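Local coordinates for protein SsfX3 (Streptomyces sp. SF2575, PDB 3SKV) that probably transfers a salicylyl group onto a tetracycline intermediate during antibiotic biosynthesis, as a GDSL-family acyltransferase with an added jelly-roll domain, at residues S93-V98 / R171-A176; L121-D126 / L143-L148; I248-G253 / G272-I277; I286-S291 / Q328-L333. The protein carries 1 engineered substitution. All blocks are in the same frame, centred on the assembly; numbering follows the deposited sequence.

From the N terminus, the chain first builds the jelly-roll half. Contact 1 closes a long, strand-rich excursion by bringing residues 171-176 back beside residues 93-98, and contact 2 lies wholly within that excursion, setting 121-126 against 143-148 between the two sheets. Strand 96-103 of contact 1 and strand 141-145 of contact 2 are neighbours in one sheet, and the contacts touch through Leu96 O and Val145 N. The chain then enters the GDSL-like half, about 20 Å away at the nearest atoms of contacts 2 and 3. Here contact 3 closes a helical loop, and contact 4 follows in series, adding the edge strand of the same parallel sheet; strands 247-252 and 286-290 join them side by side.

Contact 1: S93-V98 / R171-A176; sequences SPWLAV and RLEAGA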
loop_
_atom_site.group_PDB
_atom_site.type_symbol
_atom_site.label_atom_id
_atom_site.label_comp_id
_atom_site.label_asym_id
_atom_site.label_seq_id
_atom_site.Cartn_x
_atom_site.Cartn_y
_atom_site.Cartn_z
ATOM N N SER A 93 14.711 -1.486 24.537
ATOM C CA SER A 93 14.312 -2.841 24.922
ATOM C C SER A 93 14.928 -3.925 23.988
ATOM O O SER A 93 14.860 -3.801 22.768
ATOM C CB SER A 93 12.785 -2.942 24.934
ATOM O OG SER A 93 12.283 -4.210 25.320
ATOM N N PRO A 94 15.570 -4.979 24.545
ATOM C CA PRO A 94 16.133 -6.030 23.674
ATOM C C PRO A 94 15.046 -6.973 23.120
ATOM O O PRO A 94 15.342 -7.839 22.296
ATOM C CB PRO A 94 17.118 -6.745 24.598
ATOM C CG PRO A 94 16.497 -6.628 25.945
ATOM C CD PRO A 94 15.783 -5.296 25.979
ATOM N N TRP A 95 13.787 -6.811 23.579
ATOM C CA TRP A 95 12.666 -7.640 23.120
ATOM C C TRP A 95 11.353 -6.873 23.035
ATOM O O TRP A 95 11.197 -5.815 23.649
ATOM C CB TRP A 95 12.503 -8.912 23.982
ATOM C CG TRP A 95 12.149 -8.668 25.416
ATOM C CD1 TRP A 95 13.012 -8.494 26.453
ATOM C CD2 TRP A 95 10.826 -8.552 25.970
ATOM N NE1 TRP A 95 12.311 -8.287 27.622
ATOM C CE2 TRP A 95 10.970 -8.311 27.355
ATOM C CE3 TRP A 95 9.527 -8.600 25.422
ATOM C CZ2 TRP A 95 9.870 -8.162 28.208
ATOM C CZ3 TRP A 95 8.437 -8.461 26.267
ATOM C CH2 TRP A 95 8.609 -8.238 27.640
ATOM N N LEU A 96 10.396 -7.417 22.290
ATOM C CA LEU A 96 9.060 -6.862 22.210
ATOM C C LEU A 96 8.026 -7.927 22.084
ATOM O O LEU A 96 8.263 -8.992 21.498
ATOM C CB LEU A 96 8.879 -5.716 21.172
ATOM C CG LEU A 96 8.777 -5.992 19.667
ATOM C CD1 LEU A 96 7.440 -6.655 19.262
ATOM C CD2 LEU A 96 8.831 -4.698 18.930
ATOM N N ALA A 97 6.856 -7.626 22.589
ATOM C CA ALA A 97 5.722 -8.547 22.510
ATOM C C ALA A 97 4.497 -7.765 22.102
ATOM O O ALA A 97 4.334 -6.630 22.531
ATOM C CB ALA A 97 5.504 -9.252 23.842
ATOM N N VAL A 98 3.683 -8.331 21.216
ATOM C CA VAL A 98 2.450 -7.709 20.736
ATOM C C VAL A 98 1.306 -8.709 20.873
ATOM O O VAL A 98 1.422 -9.840 20.407
ATOM C CB VAL A 98 2.539 -7.178 19.282
ATOM C CG1 VAL A 98 1.213 -6.541 18.853
ATOM C CG2 VAL A 98 3.674 -6.181 19.117
ATOM N N ARG A 171 4.342 -5.007 24.705
ATOM C CA ARG A 171 5.112 -5.207 25.920
ATOM C C ARG A 171 6.590 -5.079 25.621
ATOM O O ARG A 171 7.046 -5.462 24.544
ATOM C CB ARG A 171 4.794 -6.548 26.575
ATOM C CG ARG A 171 3.585 -6.503 27.485
ATOM C CD ARG A 171 3.092 -7.892 27.867
ATOM N NE ARG A 171 4.196 -8.752 28.293
ATOM C CZ ARG A 171 4.513 -9.899 27.707
ATOM N NH1 ARG A 171 3.778 -10.369 26.712
ATOM N NH2 ARG A 171 5.544 -10.610 28.144
ATOM N N LEU A 172 7.327 -4.515 26.567
ATOM C CA LEU A 172 8.771 -4.285 26.474
ATOM C C LEU A 172 9.396 -4.647 27.814
ATOM O O LEU A 172 8.666 -4.856 28.806
ATOM C CB LEU A 172 9.085 -2.802 26.137
ATOM C CG LEU A 172 8.383 -2.190 24.919
ATOM C CD1 LEU A 172 8.515 -0.682 24.913
ATOM C CD2 LEU A 172 8.894 -2.789 23.621
ATOM N N GLU A 173 10.754 -4.706 27.846
ATOM C CA GLU A 173 11.527 -5.005 29.039
ATOM C C GLU A 173 11.199 -3.964 30.114
ATOM O O GLU A 173 10.929 -2.804 29.783
ATOM C CB GLU A 173 13.029 -4.994 28.697
ATOM C CG GLU A 173 13.960 -5.445 29.820
ATOM C CD GLU A 173 14.158 -6.945 29.923
ATOM O OE1 GLU A 173 13.217 -7.652 30.357
ATOM O OE2 GLU A 173 15.261 -7.416 29.567
ATOM N N ALA A 174 11.215 -4.376 31.392
ATOM C CA ALA A 174 10.990 -3.453 32.505
ATOM C C ALA A 174 12.100 -2.382 32.492
ATOM O O ALA A 174 13.274 -2.695 32.240
ATOM C CB ALA A 174 11.053 -4.220 33.817
ATOM N N GLY A 175 11.737 -1.137 32.751
ATOM C CA GLY A 175 12.711 -0.048 32.748
ATOM C C GLY A 175 13.176 0.394 31.369
ATOM O O GLY A 175 14.022 1.282 31.269
ATOM N N ALA A 176 12.622 -0.200 30.288
ATOM C CA ALA A 176 12.988 0.203 28.932
ATOM C C ALA A 176 12.386 1.586 28.608
ATOM O O ALA A 176 11.272 1.905 29.064
ATOM C CB ALA A 176 12.490 -0.822 27.914
#
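Ala97 and Arg171 form an antiparallel hydrogen-bonded pair, with Arg171 N donating to Ala97 O at 2.7 Å and Ala97 N returning a bond to Arg171 O. Toward Ser93 the two chains leave strand geometry, and side chains take over the joining. Ser93 OG, placed anti to its own backbone nitrogen (chi1 -179°), receives an almost straight bond from Glu173 N at 3.0 Å and donates to Trp95 O at 2.6 Å, so one hydroxyl ties the incoming loop to the outgoing one. Its CB rests on the CB of Ala176, the last residue of the type II turn that starts at Glu173. Strands 96-103 and 164-172 are neighbours in one antiparallel sheet of the jelly-roll domain, and the Trp95 indole closes over the place where they part. One face of the ring lies on the backbone of Leu172 and Glu173, with Leu172 C 3.6 Å from Trp95 CZ2. From the ring edge Trp95 NE1 donates to Glu173 OE1 at 3.0 Å, in the indole plane but from above the carboxylate, the two planes being 88° apart. Replacing the indole by an alanine side chain would probably leave Glu173 OE1 without its donor and uncover the Leu172-Glu173 backbone. His144 meets the indole as well, its ring inclined by about 25°. The Arg171 guanidinium turns one face to Ala97 CB, which lies 3.5 Å from Arg171 NH1, and to Trp95 CZ3, while Arg171 NH1 is salt-bridged to Glu142.

Contact 2: L121-D126 / L143-L148; sequences LDVLVD and LHVDGL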
loop_
_atom_site.group_PDB
_atom_site.type_symbol
_atom_site.label_atom_id
_atom_site.label_comp_id
_atom_site.label_asym_id
_atom_site.label_seq_id
_atom_site.Cartn_x
_atom_site.Cartn_y
_atom_site.Cartn_z
ATOM N N LEU A 121 4.647 -10.720 9.441
ATOM C CA LEU A 121 4.812 -9.442 10.093
ATOM C C LEU A 121 6.324 -9.244 10.073
ATOM O O LEU A 121 7.081 -10.150 10.443
ATOM C CB LEU A 121 4.263 -9.562 11.544
ATOM C CG LEU A 121 4.330 -8.419 12.617
ATOM C CD1 LEU A 121 5.696 -7.828 12.825
ATOM C CD2 LEU A 121 3.194 -7.462 12.545
ATOM N N ASP A 122 6.767 -8.079 9.597
ATOM C CA ASP A 122 8.186 -7.771 9.566
ATOM C C ASP A 122 8.539 -6.840 10.685
ATOM O O ASP A 122 7.777 -5.920 10.993
ATOM C CB ASP A 122 8.605 -7.164 8.225
ATOM C CG ASP A 122 8.796 -8.180 7.107
ATOM O OD1 ASP A 122 8.753 -9.402 7.397
ATOM O OD2 ASP A 122 8.999 -7.755 5.940
ATOM N N VAL A 123 9.707 -7.089 11.290
ATOM C CA VAL A 123 10.277 -6.265 12.344
ATOM C C VAL A 123 11.572 -5.674 11.756
ATOM O O VAL A 123 12.534 -6.400 11.456
ATOM C CB VAL A 123 10.514 -7.043 13.678
ATOM C CG1 VAL A 123 11.015 -6.114 14.773
ATOM C CG2 VAL A 123 9.249 -7.779 14.143
ATOM N N LEU A 124 11.564 -4.352 11.553
ATOM C CA LEU A 124 12.730 -3.631 11.069
ATOM C C LEU A 124 13.341 -2.868 12.222
ATOM O O LEU A 124 12.607 -2.319 13.056
ATOM C CB LEU A 124 12.369 -2.684 9.927
ATOM C CG LEU A 124 12.475 -3.254 8.516
ATOM C CD1 LEU A 124 11.423 -4.307 8.260
ATOM C CD2 LEU A 124 12.363 -2.162 7.510
ATOM N N VAL A 125 14.674 -2.880 12.309
ATOM C CA VAL A 125 15.416 -2.174 13.344
ATOM C C VAL A 125 16.371 -1.230 12.616
ATOM O O VAL A 125 17.270 -1.691 11.914
ATOM C CB VAL A 125 16.137 -3.152 14.313
ATOM C CG1 VAL A 125 17.071 -2.397 15.265
ATOM C CG2 VAL A 125 15.128 -3.985 15.095
ATOM N N ASP A 126 16.163 0.079 12.765
ATOM C CA ASP A 126 16.935 1.120 12.066
ATOM C C ASP A 126 16.986 0.861 10.537
ATOM O O ASP A 126 18.049 0.876 9.934
ATOM C CB ASP A 126 18.332 1.346 12.694
ATOM C CG ASP A 126 18.346 1.829 14.147
ATOM O OD1 ASP A 126 17.389 2.539 14.560
ATOM O OD2 ASP A 126 19.342 1.545 14.856
ATOM N N LEU A 143 2.645 -12.373 19.926
ATOM C CA LEU A 143 3.836 -12.357 19.087
ATOM C C LEU A 143 4.983 -11.971 20.028
ATOM O O LEU A 143 4.828 -11.057 20.834
ATOM C CB LEU A 143 3.543 -11.254 18.049
ATOM C CG LEU A 143 4.575 -10.645 17.146
ATOM C CD1 LEU A 143 3.881 -10.098 15.891
ATOM C CD2 LEU A 143 5.265 -9.467 17.832
ATOM N N HIS A 144 6.104 -12.686 19.968
ATOM C CA HIS A 144 7.237 -12.353 20.815
ATOM C C HIS A 144 8.493 -12.349 19.999
ATOM O O HIS A 144 8.860 -13.372 19.423
ATOM C CB HIS A 144 7.348 -13.257 22.054
ATOM C CG HIS A 144 8.454 -12.841 22.974
ATOM N ND1 HIS A 144 8.209 -12.074 24.103
ATOM C CD2 HIS A 144 9.785 -13.073 22.886
ATOM C CE1 HIS A 144 9.389 -11.878 24.669
ATOM N NE2 HIS A 144 10.370 -12.444 23.961
ATOM N N VAL A 145 9.137 -11.179 19.925
ATOM C CA VAL A 145 10.382 -10.983 19.192
ATOM C C VAL A 145 11.447 -10.696 20.225
ATOM O O VAL A 145 11.453 -9.638 20.850
ATOM C CB VAL A 145 10.299 -9.877 18.098
ATOM C CG1 VAL A 145 11.587 -9.807 17.279
ATOM C CG2 VAL A 145 9.113 -10.100 17.186
ATOM N N ASP A 146 12.302 -11.677 20.452
ATOM C CA ASP A 146 13.396 -11.538 21.403
ATOM C C ASP A 146 14.645 -11.377 20.590
ATOM O O ASP A 146 14.628 -11.584 19.385
ATOM C CB ASP A 146 13.489 -12.785 22.308
ATOM C CG ASP A 146 14.139 -12.570 23.663
ATOM O OD1 ASP A 146 14.912 -11.577 23.815
ATOM O OD2 ASP A 146 13.917 -13.416 24.565
ATOM N N GLY A 147 15.712 -10.989 21.244
ATOM C CA GLY A 147 17.006 -10.848 20.601
ATOM C C GLY A 147 17.121 -9.742 19.588
ATOM O O GLY A 147 17.632 -9.966 18.496
ATOM N N LEU A 148 16.612 -8.557 19.937
ATOM C CA LEU A 148 16.745 -7.349 19.128
ATOM C C LEU A 148 17.995 -6.654 19.666
ATOM O O LEU A 148 18.346 -6.900 20.825
ATOM C CB LEU A 148 15.524 -6.407 19.284
ATOM C CG LEU A 148 14.207 -6.870 18.685
ATOM C CD1 LEU A 148 13.115 -5.876 18.971
ATOM C CD2 LEU A 148 14.334 -7.064 17.192
#
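Val123 and Val145 reach toward each other tip to tip, each through its CG2 methyl, and meet at 3.8 Å. In both valines this is the branch beside the backbone nitrogen, while CG1 stands anti to it (chi1 -176° in Val123, -175° in Val145). The segments run in nearly the same direction, 19° apart, but no hydrogen bond links them: the Val123 and Val145 CA atoms are 8.3 Å apart, the spacing of two layers and not of paired strands. Strand 120-125 belongs to one sheet of the jelly roll and strand 141-145 to the other, so alternate residues of each point inward and face one another across the sandwich. At one end of the row Leu121 and Leu143 cross at about a right angle, Leu143 CD1 touching the branch carbon Leu121 CG at 3.7 Å. At the other end, past the last strand residue of 141-145, Leu148 comes in at a slant and sets its CD2 methyl against Val125 CG2 at 3.8 Å. The same Leu148 CD2 lies 4.2 Å from Val123 CG1, filling in between the two valines. Leu143 continues the apolar layer onto Leu96, Val98 and Tyr100 of strand 96-103, and Asp122, on the other face of its strand, hydrogen-bonds to Ser203 and Ser205. Since every meeting across this interface is methyl or methine against methyl, the two sheets are held here by shape and exclusion of water, with no directional bond to fix their relative slide.

Contact 3: I248-G253 / G272-I277; sequences ISLRVG and GFVQII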
loop_
_atom_site.group_PDB
_atom_site.type_symbol
_atom_site.label_atom_id
_atom_site.label_comp_id
_atom_site.label_asym_id
_atom_site.label_seq_id
_atom_site.Cartn_x
_atom_site.Cartn_y
_atom_site.Cartn_z
ATOM N N ILE A 248 2.278 12.081 -5.210
ATOM C CA ILE A 248 1.071 11.310 -5.452
ATOM C C ILE A 248 1.222 10.524 -6.746
ATOM O O ILE A 248 1.556 11.099 -7.771
ATOM C CB ILE A 248 -0.208 12.192 -5.447
ATOM C CG1 ILE A 248 -0.354 12.949 -4.117
ATOM C CG2 ILE A 248 -1.484 11.349 -5.777
ATOM C CD1 ILE A 248 -1.212 14.211 -4.158
ATOM N N SER A 249 0.945 9.218 -6.707
ATOM C CA SER A 249 0.975 8.387 -7.913
ATOM C C SER A 249 -0.310 7.629 -8.013
ATOM O O SER A 249 -0.784 7.075 -7.019
ATOM C CB SER A 249 2.198 7.462 -7.961
ATOM O OG SER A 249 2.428 6.702 -6.788
ATOM N N LEU A 250 -0.923 7.689 -9.207
ATOM C CA LEU A 250 -2.191 7.052 -9.550
ATOM C C LEU A 250 -1.999 6.131 -10.736
ATOM O O LEU A 250 -1.568 6.600 -11.789
ATOM C CB LEU A 250 -3.258 8.124 -9.936
ATOM C CG LEU A 250 -3.385 9.412 -9.076
ATOM C CD1 LEU A 250 -4.300 10.387 -9.739
ATOM C CD2 LEU A 250 -3.906 9.110 -7.663
ATOM N N ARG A 251 -2.348 4.854 -10.606
ATOM C CA ARG A 251 -2.280 3.943 -11.751
ATOM C C ARG A 251 -3.643 3.372 -12.014
ATOM O O ARG A 251 -4.213 2.685 -11.172
ATOM C CB ARG A 251 -1.233 2.853 -11.619
ATOM C CG ARG A 251 -0.629 2.584 -12.985
ATOM C CD ARG A 251 0.159 1.306 -13.126
ATOM N NE ARG A 251 0.733 0.893 -11.862
ATOM C CZ ARG A 251 1.890 1.318 -11.382
ATOM N NH1 ARG A 251 2.644 2.153 -12.088
ATOM N NH2 ARG A 251 2.302 0.915 -10.195
ATOM N N VAL A 252 -4.210 3.733 -13.146
ATOM C CA VAL A 252 -5.584 3.346 -13.510
ATOM C C VAL A 252 -5.714 2.912 -14.966
ATOM O O VAL A 252 -4.771 3.090 -15.733
ATOM C CB VAL A 252 -6.575 4.493 -13.148
ATOM C CG1 VAL A 252 -6.677 4.656 -11.626
ATOM C CG2 VAL A 252 -6.160 5.827 -13.809
ATOM N N GLY A 253 -6.879 2.371 -15.334
ATOM C CA GLY A 253 -7.181 1.912 -16.678
ATOM C C GLY A 253 -7.786 0.522 -16.727
ATOM O O GLY A 253 -8.994 0.383 -16.921
ATOM N N GLY A 272 -11.517 15.032 -13.394
ATOM C CA GLY A 272 -12.218 15.314 -12.144
ATOM C C GLY A 272 -11.439 14.869 -10.930
ATOM O O GLY A 272 -11.287 15.634 -9.978
ATOM N N PHE A 273 -10.874 13.656 -10.994
ATOM C CA PHE A 273 -10.051 13.064 -9.929
ATOM C C PHE A 273 -8.865 13.944 -9.527
ATOM O O PHE A 273 -8.684 14.228 -8.336
ATOM C CB PHE A 273 -9.596 11.663 -10.331
ATOM C CG PHE A 273 -9.247 10.737 -9.188
ATOM C CD1 PHE A 273 -10.214 9.906 -8.619
ATOM C CD2 PHE A 273 -7.933 10.607 -8.758
ATOM C CE1 PHE A 273 -9.877 9.001 -7.598
ATOM C CE2 PHE A 273 -7.601 9.716 -7.722
ATOM C CZ PHE A 273 -8.584 8.934 -7.137
ATOM N N VAL A 274 -8.067 14.397 -10.528
ATOM C CA VAL A 274 -6.893 15.274 -10.331
ATOM C C VAL A 274 -7.330 16.642 -9.775
ATOM O O VAL A 274 -6.698 17.140 -8.840
ATOM C CB VAL A 274 -6.085 15.414 -11.641
ATOM C CG1 VAL A 274 -5.066 16.556 -11.580
ATOM C CG2 VAL A 274 -5.407 14.104 -11.996
ATOM N N GLN A 275 -8.403 17.246 -10.345
ATOM C CA GLN A 275 -8.900 18.546 -9.913
ATOM C C GLN A 275 -9.283 18.598 -8.453
ATOM O O GLN A 275 -9.027 19.619 -7.811
ATOM C CB GLN A 275 -10.034 19.032 -10.812
ATOM C CG GLN A 275 -9.593 19.333 -12.261
ATOM C CD GLN A 275 -8.251 20.026 -12.382
ATOM O OE1 GLN A 275 -7.237 19.402 -12.689
ATOM N NE2 GLN A 275 -8.212 21.315 -12.116
ATOM N N ILE A 276 -9.897 17.506 -7.919
ATOM C CA ILE A 276 -10.284 17.386 -6.515
ATOM C C ILE A 276 -9.015 17.403 -5.649
ATOM O O ILE A 276 -8.969 18.109 -4.645
ATOM C CB ILE A 276 -11.154 16.108 -6.250
ATOM C CG1 ILE A 276 -12.556 16.241 -6.896
ATOM C CG2 ILE A 276 -11.253 15.782 -4.716
ATOM C CD1 ILE A 276 -13.268 14.850 -7.113
ATOM N N ILE A 277 -7.989 16.638 -6.044
ATOM C CA ILE A 277 -6.708 16.550 -5.326
ATOM C C ILE A 277 -6.030 17.939 -5.275
ATOM O O ILE A 277 -5.534 18.351 -4.219
ATOM C CB ILE A 277 -5.810 15.504 -6.044
ATOM C CG1 ILE A 277 -6.350 14.052 -5.831
ATOM C CG2 ILE A 277 -4.338 15.664 -5.630
ATOM C CD1 ILE A 277 -5.671 12.959 -6.754
#
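Ile248, at the start of the segment, extends its CD1 methyl to Ile277 CG2, 3.7 Å away, the two side chains sliding past each other in opposite directions. Ser249 faces the other way and bonds to Trp188 and His190. Leu250 points to the same side of the strand as Ile248 and makes the widest contact. With CG beside the backbone nitrogen and anti to the carbonyl carbon (chi1 -44°), it spreads both methyls before the helix. Leu250 CD2 meets Phe273 CE2 at 3.7 Å, near the plane of the ring and thus at its edge, while Leu250 CD1 lies 3.8 Å from Phe273 CD2 and 4.2 Å from Ile277 CD1. Arg251, on the side of Ser249, forms a salt bridge with Asp193. The chain leaves the strand at Gly253, the N-cap of the next helix. Helix 266-278 runs nearly antiparallel to the strand (164°), its axis 11.7 Å off, as expected for a helix covering a parallel sheet in this alpha/beta fold. Ile240 of helix 234-242 also packs on Leu250, Phe273 and Ile277. Across the interface only carbon meets carbon, so the helix is probably held by close fit and burial, while the strand's polar side chains find their partners on the opposite face of the sheet.

Contact 4: I286-S291 / Q328-L333; sequences IVLGSS and QNVHYL
Residues 286-290 and 330-333 are parallel neighbours, the two strands of a beta-alpha-beta unit whose connecting helix is 308-324, with 330-333 at the edge of the five-stranded sheet of the GDSL/SGNH-type domain. Five backbone bonds hold them in register, among them Leu288 N to His331 O at 2.7 Å and Leu333 N to Leu288 O at 2.9 Å. On the face of Val287 and Leu333, Val287 CG1 presses against Leu333 CB at 3.5 Å. On the other face Leu288 CD2 meets Val330 CG1 at 3.8 Å, and Tyr332 swings out with CG anti to the backbone nitrogen (chi1 173°), carrying its ring along the strand so that its phenol oxygen reaches Ser290. Tyr332 OH and Ser290 OG share a hydrogen bond of 2.7 Å, while Ser290 OG is also bound to Gly335 N just beyond the strand. A phenylalanine in this position would probably cost Ser290 that hydroxyl partner and leave the ring held by packing alone. Val316 and Ala319 of the connecting helix lie against the tyrosine, and Leu378 reaches both Val287 and Leu333 on the opposite face. Where the strands part, a water bridges them, donating to Ser290 O at 2.9 Å and to Leu333 O at 3.1 Å.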
loop_
_atom_site.group_PDB
_atom_site.type_symbol
_atom_site.label_atom_id
_atom_site.label_comp_id
_atom_site.label_asym_id
_atom_site.label_seq_id
_atom_site.Cartn_x
_atom_site.Cartn_y
_atom_site.Cartn_z
ATOM N N ILE A 286 1.969 14.989 -9.231
ATOM C CA ILE A 286 0.972 13.944 -9.456
ATOM C C ILE A 286 1.444 13.155 -10.669
ATOM O O ILE A 286 1.644 13.720 -11.763
ATOM C CB ILE A 286 -0.483 14.472 -9.638
ATOM C CG1 ILE A 286 -0.998 15.201 -8.362
ATOM C CG2 ILE A 286 -1.433 13.298 -10.029
ATOM C CD1 ILE A 286 -2.308 15.908 -8.580
ATOM N N VAL A 287 1.659 11.856 -10.461
ATOM C CA VAL A 287 2.102 10.948 -11.498
ATOM C C VAL A 287 0.922 10.127 -11.943
ATOM O O VAL A 287 0.346 9.353 -11.177
ATOM C CB VAL A 287 3.317 10.107 -11.047
ATOM C CG1 VAL A 287 3.745 9.164 -12.136
ATOM C CG2 VAL A 287 4.467 11.012 -10.643
ATOM N N LEU A 288 0.540 10.349 -13.188
ATOM C CA LEU A 288 -0.570 9.687 -13.868
ATOM C C LEU A 288 -0.029 8.478 -14.606
ATOM O O LEU A 288 0.650 8.592 -15.638
ATOM C CB LEU A 288 -1.191 10.685 -14.829
ATOM C CG LEU A 288 -2.579 11.159 -14.478
ATOM C CD1 LEU A 288 -2.758 11.453 -12.980
ATOM C CD2 LEU A 288 -2.955 12.331 -15.321
ATOM N N GLY A 289 -0.268 7.331 -14.004
ATOM C CA GLY A 289 0.235 6.074 -14.518
ATOM C C GLY A 289 -0.776 5.293 -15.311
ATOM O O GLY A 289 -1.891 5.066 -14.854
ATOM N N SER A 290 -0.386 4.881 -16.512
ATOM C CA SER A 290 -1.218 4.008 -17.309
ATOM C C SER A 290 -0.959 2.636 -16.737
ATOM O O SER A 290 0.100 2.396 -16.142
ATOM C CB SER A 290 -0.842 4.064 -18.788
ATOM O OG SER A 290 0.526 3.778 -18.989
ATOM N N SER A 291 -1.910 1.745 -16.889
ATOM C CA SER A 291 -1.741 0.395 -16.392
ATOM C C SER A 291 -0.477 -0.334 -16.905
ATOM O O SER A 291 -0.031 -0.205 -18.063
ATOM C CB SER A 291 -2.991 -0.418 -16.677
ATOM O OG SER A 291 -4.036 0.102 -15.872
ATOM N N GLN A 328 1.981 22.317 -14.287
ATOM C CA GLN A 328 3.398 21.970 -14.420
ATOM C C GLN A 328 3.789 20.783 -13.557
ATOM O O GLN A 328 4.876 20.226 -13.729
ATOM C CB GLN A 328 4.272 23.189 -14.083
ATOM C CG GLN A 328 3.963 24.359 -14.995
ATOM C CD GLN A 328 4.878 25.505 -14.780
ATOM O OE1 GLN A 328 4.523 26.493 -14.125
ATOM N NE2 GLN A 328 6.061 25.415 -15.379
ATOM N N ASN A 329 2.886 20.355 -12.669
ATOM C CA ASN A 329 3.157 19.255 -11.765
ATOM C C ASN A 329 2.384 17.969 -12.002
ATOM O O ASN A 329 2.295 17.140 -11.106
ATOM C CB ASN A 329 3.138 19.756 -10.328
ATOM C CG ASN A 329 4.180 20.844 -10.110
ATOM O OD1 ASN A 329 5.387 20.592 -10.182
ATOM N ND2 ASN A 329 3.742 22.094 -9.928
ATOM N N VAL A 330 1.843 17.788 -13.209
ATOM C CA VAL A 330 1.160 16.551 -13.616
ATOM C C VAL A 330 2.095 15.862 -14.624
ATOM O O VAL A 330 2.623 16.529 -15.500
ATOM C CB VAL A 330 -0.282 16.721 -14.167
ATOM C CG1 VAL A 330 -0.869 15.367 -14.557
ATOM C CG2 VAL A 330 -1.176 17.333 -13.125
ATOM N N HIS A 331 2.355 14.553 -14.449
ATOM C CA HIS A 331 3.297 13.821 -15.303
ATOM C C HIS A 331 2.757 12.487 -15.696
ATOM O O HIS A 331 2.045 11.850 -14.922
ATOM C CB HIS A 331 4.610 13.586 -14.574
ATOM C CG HIS A 331 5.203 14.821 -13.964
ATOM N ND1 HIS A 331 5.976 15.692 -14.704
ATOM C CD2 HIS A 331 5.136 15.274 -12.693
ATOM C CE1 HIS A 331 6.343 16.649 -13.868
ATOM N NE2 HIS A 331 5.881 16.426 -12.640
ATOM N N TYR A 332 3.108 12.043 -16.905
ATOM C CA TYR A 332 2.674 10.738 -17.362
ATOM C C TYR A 332 3.755 9.673 -17.141
ATOM O O TYR A 332 4.907 9.886 -17.494
ATOM C CB TYR A 332 2.227 10.797 -18.818
ATOM C CG TYR A 332 1.927 9.428 -19.388
ATOM C CD1 TYR A 332 0.831 8.680 -18.933
ATOM C CD2 TYR A 332 2.765 8.849 -20.345
ATOM C CE1 TYR A 332 0.567 7.399 -19.436
ATOM C CE2 TYR A 332 2.499 7.584 -20.868
ATOM C CZ TYR A 332 1.421 6.845 -20.384
ATOM O OH TYR A 332 1.169 5.593 -20.908
ATOM N N LEU A 333 3.384 8.549 -16.541
ATOM C CA LEU A 333 4.235 7.380 -16.298
ATOM C C LEU A 333 3.687 6.218 -17.110
ATOM O O LEU A 333 2.586 5.737 -16.842
ATOM C CB LEU A 333 4.261 7.004 -14.796
ATOM C CG LEU A 333 5.269 5.947 -14.332
ATOM C CD1 LEU A 333 6.657 6.501 -14.441
ATOM C CD2 LEU A 333 5.006 5.493 -12.877
HETATM O O HOH W 1 2.386 3.433 -14.710
#